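Local coordinates for protein antitoxin RnlB (Escherichia coli, PDB 6Y2P) that acts as the labile antitoxin of a type II toxin-antitoxin system and inhibits the endonuclease activity of its cognate toxin RnlA, at residues V16-G21 against L49-C54; T45-F50 against F63-M68. All coordinates share one frame; numbering follows the deposited sequence.

Contact 1: residues V16-G21 against L49-C54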
loop_
_atom_site.group_PDB
_atom_site.type_symbol
_atom_site.label_atom_id
_atom_site.label_comp_id
_atom_site.label_asym_id
_atom_site.label_seq_id
_atom_site.Cartn_x
_atom_site.Cartn_y
_atom_site.Cartn_z
ATOM N N VAL C 16 -11.918 37.149 0.198
ATOM C CA VAL C 16 -11.460 35.887 0.777
ATOM C C VAL C 16 -12.661 34.955 0.872
ATOM O O VAL C 16 -13.665 35.284 1.519
ATOM C CB VAL C 16 -10.826 36.068 2.168
ATOM C CG1 VAL C 16 -10.359 34.726 2.682
ATOM C CG2 VAL C 16 -9.685 37.047 2.138
ATOM N N VAL C 17 -12.544 33.787 0.267
ATOM C CA VAL C 17 -13.629 32.827 0.128
ATOM C C VAL C 17 -13.251 31.588 0.911
ATOM O O VAL C 17 -12.230 30.953 0.624
ATOM C CB VAL C 17 -13.863 32.444 -1.338
ATOM C CG1 VAL C 17 -15.069 31.538 -1.449
ATOM C CG2 VAL C 17 -14.006 33.690 -2.211
ATOM N N MET C 18 -14.085 31.221 1.863
ATOM C CA MET C 18 -13.851 30.079 2.724
ATOM C C MET C 18 -14.873 28.973 2.451
ATOM O O MET C 18 -16.065 29.245 2.292
ATOM C CB MET C 18 -13.951 30.532 4.160
ATOM C CG MET C 18 -13.973 29.420 5.127
ATOM S SD MET C 18 -13.571 30.149 6.698
ATOM C CE MET C 18 -14.526 29.159 7.824
ATOM N N ALA C 19 -14.415 27.729 2.393
ATOM C CA ALA C 19 -15.346 26.616 2.277
ATOM C C ALA C 19 -16.042 26.350 3.617
ATOM O O ALA C 19 -15.435 26.456 4.691
ATOM C CB ALA C 19 -14.630 25.359 1.793
ATOM N N THR C 20 -17.321 25.953 3.537
ATOM C CA THR C 20 -18.179 25.712 4.696
ATOM C C THR C 20 -18.495 24.237 4.954
ATOM O O THR C 20 -19.301 23.948 5.841
ATOM C CB THR C 20 -19.501 26.474 4.508
ATOM O OG1 THR C 20 -20.172 25.975 3.338
ATOM C CG2 THR C 20 -19.290 27.981 4.385
ATOM N N GLY C 21 -17.792 23.310 4.312
ATOM C CA GLY C 21 -18.092 21.889 4.430
ATOM C C GLY C 21 -17.174 21.088 3.524
ATOM O O GLY C 21 -16.184 21.620 3.029
ATOM N N LEU C 49 -8.342 35.093 -2.707
ATOM C CA LEU C 49 -7.830 34.002 -1.892
ATOM C C LEU C 49 -8.973 33.080 -1.465
ATOM O O LEU C 49 -9.999 33.549 -0.965
ATOM C CB LEU C 49 -7.110 34.564 -0.670
ATOM C CG LEU C 49 -6.730 33.519 0.374
ATOM C CD1 LEU C 49 -5.801 32.535 -0.276
ATOM C CD2 LEU C 49 -6.085 34.214 1.593
ATOM N N PHE C 50 -8.784 31.777 -1.649
ATOM C CA PHE C 50 -9.705 30.724 -1.232
ATOM C C PHE C 50 -9.057 29.931 -0.099
ATOM O O PHE C 50 -7.921 29.441 -0.249
ATOM C CB PHE C 50 -10.005 29.742 -2.379
ATOM C CG PHE C 50 -11.031 30.212 -3.352
ATOM C CD1 PHE C 50 -10.661 30.974 -4.448
ATOM C CD2 PHE C 50 -12.358 29.852 -3.205
ATOM C CE1 PHE C 50 -11.600 31.396 -5.365
ATOM C CE2 PHE C 50 -13.322 30.274 -4.109
ATOM C CZ PHE C 50 -12.946 31.053 -5.189
ATOM N N ASP C 51 -9.781 29.778 1.009
ATOM C CA ASP C 51 -9.415 28.845 2.077
ATOM C C ASP C 51 -10.246 27.563 1.943
ATOM O O ASP C 51 -11.463 27.581 2.144
ATOM C CB ASP C 51 -9.633 29.487 3.447
ATOM C CG ASP C 51 -9.400 28.518 4.592
ATOM O OD1 ASP C 51 -8.995 27.354 4.343
ATOM O OD2 ASP C 51 -9.583 28.927 5.747
ATOM N N LEU C 52 -9.609 26.440 1.624
ATOM C CA LEU C 52 -10.381 25.233 1.366
ATOM C C LEU C 52 -10.338 24.224 2.512
ATOM O O LEU C 52 -10.650 23.030 2.293
ATOM C CB LEU C 52 -9.903 24.588 0.069
ATOM C CG LEU C 52 -9.722 25.516 -1.146
ATOM C CD1 LEU C 52 -9.070 24.778 -2.334
ATOM C CD2 LEU C 52 -11.061 26.078 -1.595
ATOM N N LEU C 53 -10.055 24.692 3.740
ATOM C CA LEU C 53 -9.790 23.792 4.868
ATOM C C LEU C 53 -10.876 22.728 5.028
ATOM O O LEU C 53 -10.574 21.535 5.165
ATOM C CB LEU C 53 -9.655 24.586 6.163
ATOM C CG LEU C 53 -9.602 23.676 7.398
ATOM C CD1 LEU C 53 -8.283 22.962 7.371
ATOM C CD2 LEU C 53 -9.826 24.380 8.741
ATOM N N CYS C 54 -12.151 23.126 4.968
ATOM C CA CYS C 54 -13.187 22.137 5.235
ATOM C C CYS C 54 -13.399 21.168 4.075
ATOM O O CYS C 54 -13.909 20.062 4.291
ATOM C CB CYS C 54 -14.527 22.837 5.503
ATOM S SG CYS C 54 -14.601 23.814 7.061
HETATM O O HOH W 1 -13.056 26.267 5.076
#
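A beta-alpha-beta unit closes here: strand 13-19 and strand 46-51, joined through helix 29-39, lie side by side and parallel in the mixed sheet. The axes of residues 16-19 and 49-51 come within 4.6 Å. Three backbone hydrogen bonds join residues 16-21 and 49-54. Val17 uses both its polar atoms: its N gives a hydrogen to Leu49 O at 2.8 Å, nearly along the C=O axis, and its O takes one from Asp51 N in the carbonyl plane. Ala19 N then bonds Asp51 O at 3.0 Å, almost straight along that carbonyl.

Val17 and Phe50 point the same way from one face of the sheet. Phe50 CG stands anti to its carbonyl carbon (chi1 -81°), which brings the ring alongside the valine. Val17 CG2 lies over one ring face, offset toward the rim, in a CH-pi contact 4.2 Å from the centroid. Val17 CG1 lies near Phe50 CE2. Val16, Leu49, Met18 and Asp51 point to the opposite face, where Met18 packs on helix 88-99.

At the end of the strand, Asp51 OD1 accepts a hydrogen bond from Leu53 N at 2.9 Å from above the carboxylate plane, an Asx turn at the start of helix 53-56. The same OD1 forms a salt bridge with Arg62. A water bridges the two segments beyond the last strand bond, giving a hydrogen to Ala19 O and accepting one from Cys54 N at 3.3 Å.

Contact 2: residues T45-F50 against F63-M68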
loop_
_atom_site.group_PDB
_atom_site.type_symbol
_atom_site.label_atom_id
_atom_site.label_comp_id
_atom_site.label_asym_id
_atom_site.label_seq_id
_atom_site.Cartn_x
_atom_site.Cartn_y
_atom_site.Cartn_z
ATOM N N THR C 45 -11.510 43.356 -10.803
ATOM C CA THR C 45 -10.300 42.679 -11.256
ATOM C C THR C 45 -9.257 42.724 -10.152
ATOM O O THR C 45 -9.038 43.775 -9.544
ATOM C CB THR C 45 -9.732 43.334 -12.528
ATOM O OG1 THR C 45 -10.724 43.341 -13.566
ATOM C CG2 THR C 45 -8.497 42.569 -13.009
ATOM N N GLY C 46 -8.628 41.593 -9.894
ATOM C CA GLY C 46 -7.650 41.463 -8.826
ATOM C C GLY C 46 -7.417 39.996 -8.524
ATOM O O GLY C 46 -7.585 39.144 -9.390
ATOM N N GLU C 47 -7.076 39.714 -7.269
ATOM C CA GLU C 47 -6.832 38.349 -6.821
ATOM C C GLU C 47 -7.810 37.999 -5.712
ATOM O O GLU C 47 -8.185 38.843 -4.891
ATOM C CB GLU C 47 -5.405 38.130 -6.300
ATOM C CG GLU C 47 -4.346 37.971 -7.381
ATOM C CD GLU C 47 -3.066 37.323 -6.859
ATOM O OE1 GLU C 47 -2.202 36.962 -7.695
ATOM O OE2 GLU C 47 -2.928 37.170 -5.621
ATOM N N ILE C 48 -8.189 36.725 -5.696
ATOM C CA ILE C 48 -9.104 36.144 -4.737
ATOM C C ILE C 48 -8.348 35.044 -4.027
ATOM O O ILE C 48 -7.739 34.185 -4.678
ATOM C CB ILE C 48 -10.357 35.586 -5.435
ATOM C CG1 ILE C 48 -11.008 36.666 -6.289
ATOM C CG2 ILE C 48 -11.366 35.043 -4.435
ATOM C CD1 ILE C 48 -12.442 36.360 -6.615
ATOM N N LEU C 49 -8.342 35.093 -2.707
ATOM C CA LEU C 49 -7.830 34.002 -1.892
ATOM C C LEU C 49 -8.973 33.080 -1.465
ATOM O O LEU C 49 -9.999 33.549 -0.965
ATOM C CB LEU C 49 -7.110 34.564 -0.670
ATOM C CG LEU C 49 -6.730 33.519 0.374
ATOM C CD1 LEU C 49 -5.801 32.535 -0.276
ATOM C CD2 LEU C 49 -6.085 34.214 1.593
ATOM N N PHE C 50 -8.784 31.777 -1.649
ATOM C CA PHE C 50 -9.705 30.724 -1.232
ATOM C C PHE C 50 -9.057 29.931 -0.099
ATOM O O PHE C 50 -7.921 29.441 -0.249
ATOM C CB PHE C 50 -10.005 29.742 -2.379
ATOM C CG PHE C 50 -11.031 30.212 -3.352
ATOM C CD1 PHE C 50 -10.661 30.974 -4.448
ATOM C CD2 PHE C 50 -12.358 29.852 -3.205
ATOM C CE1 PHE C 50 -11.600 31.396 -5.365
ATOM C CE2 PHE C 50 -13.322 30.274 -4.109
ATOM C CZ PHE C 50 -12.946 31.053 -5.189
ATOM N N PHE C 63 -4.789 26.620 0.850
ATOM C CA PHE C 63 -4.986 27.996 0.415
ATOM C C PHE C 63 -4.601 28.151 -1.050
ATOM O O PHE C 63 -3.483 27.803 -1.444
ATOM C CB PHE C 63 -4.139 28.951 1.241
ATOM C CG PHE C 63 -4.496 29.004 2.692
ATOM C CD1 PHE C 63 -5.472 29.885 3.156
ATOM C CD2 PHE C 63 -3.801 28.230 3.619
ATOM C CE1 PHE C 63 -5.757 29.972 4.522
ATOM C CE2 PHE C 63 -4.096 28.299 4.970
ATOM C CZ PHE C 63 -5.073 29.163 5.420
ATOM N N VAL C 64 -5.503 28.714 -1.845
ATOM C CA VAL C 64 -5.274 28.873 -3.277
ATOM C C VAL C 64 -5.738 30.250 -3.724
ATOM O O VAL C 64 -6.831 30.689 -3.346
ATOM C CB VAL C 64 -6.024 27.774 -4.058
ATOM C CG1 VAL C 64 -6.005 28.053 -5.538
ATOM C CG2 VAL C 64 -5.412 26.428 -3.770
ATOM N N THR C 65 -4.929 30.926 -4.544
ATOM C CA THR C 65 -5.321 32.168 -5.208
ATOM C C THR C 65 -5.786 31.929 -6.636
ATOM O O THR C 65 -5.340 31.009 -7.314
ATOM C CB THR C 65 -4.198 33.194 -5.285
ATOM O OG1 THR C 65 -3.081 32.633 -6.019
ATOM C CG2 THR C 65 -3.751 33.609 -3.928
ATOM N N LEU C 66 -6.723 32.763 -7.065
ATOM C CA LEU C 66 -7.112 32.835 -8.467
ATOM C C LEU C 66 -7.355 34.290 -8.844
ATOM O O LEU C 66 -7.867 35.080 -8.041
ATOM C CB LEU C 66 -8.369 32.015 -8.767
ATOM C CG LEU C 66 -8.244 30.520 -8.500
ATOM C CD1 LEU C 66 -8.841 30.216 -7.162
ATOM C CD2 LEU C 66 -8.913 29.744 -9.586
ATOM N N GLU C 67 -7.004 34.630 -10.082
ATOM C CA GLU C 67 -7.248 35.959 -10.616
ATOM C C GLU C 67 -8.708 36.126 -11.020
ATOM O O GLU C 67 -9.390 35.162 -11.393
ATOM C CB GLU C 67 -6.338 36.221 -11.806
ATOM C CG GLU C 67 -4.917 36.514 -11.384
ATOM C CD GLU C 67 -3.924 36.486 -12.526
ATOM O OE1 GLU C 67 -4.194 37.097 -13.593
ATOM O OE2 GLU C 67 -2.856 35.862 -12.333
ATOM N N MET C 68 -9.186 37.368 -10.954
ATOM C CA MET C 68 -10.525 37.702 -11.404
ATOM C C MET C 68 -10.425 38.908 -12.322
ATOM O O MET C 68 -9.950 39.970 -11.904
ATOM C CB MET C 68 -11.464 37.989 -10.224
ATOM C CG MET C 68 -12.908 38.222 -10.667
ATOM S SD MET C 68 -14.130 38.503 -9.356
ATOM C CE MET C 68 -13.205 39.472 -8.198
#
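Ile48 sits midway along an antiparallel pairing of strand 46-51 with strand 63-69. Its CG1 is anti to its own carbonyl carbon (chi1 -54°). CB lies 3.6 Å from Leu66 O. CG1 meets Met68 CE, and CD1 at the tip reaches the same methyl at 3.6 Å. The two side chains cross obliquely. Met68 runs extended through CG and SD, then bends at chi3 (38°), which turns CE toward the isoleucine.

The backbone fixes this register. Ile48 N bonds Leu66 O at 2.9 Å, and Leu66 N returns a bond to Ile48 O; both donors lie in the carbonyl planes. Phe50 pairs with Val64 in the same two-bond way. Val64 O also sits in plane at the edge of the Phe50 ring, while Leu66 CD1 comes to Phe50 CD1, the two side chains crossing at about a right angle.

On the other face, Glu47 OE2 approaches Thr65 CG2 at 4.0 Å. Thr65 OG1 bonds Lys79 O. Leu49 CD1 meets the edge of the Phe63 ring. That face carries helix 88-99, with Ile90 on Leu49 and Leu91 and Leu94 on Phe63. Ile48 also touches Val17 of the neighbouring strand 13-19 and Ile73 of strand 72-81, two strands away.

From the N terminus, strand 2-7 turns back into strand 13-19. The chain then crosses through helix 29-39 and returns as strand 46-51, where contact 1 closes the longer loop in parallel. It goes on through helix 53-56 to strand 63-69, and contact 2 closes this shorter connection antiparallel. The loops follow in succession and overlap on strand 46-51, with Leu49 and Phe50 in both. Strand 46-51 is the middle strand of the five, with contact 1 along one edge and contact 2 along the other. The contacts also touch directly: Val17 CG2 lies 3.7 Å from Ile48 CG2, and Asp51 CG packs near Phe63 CE1.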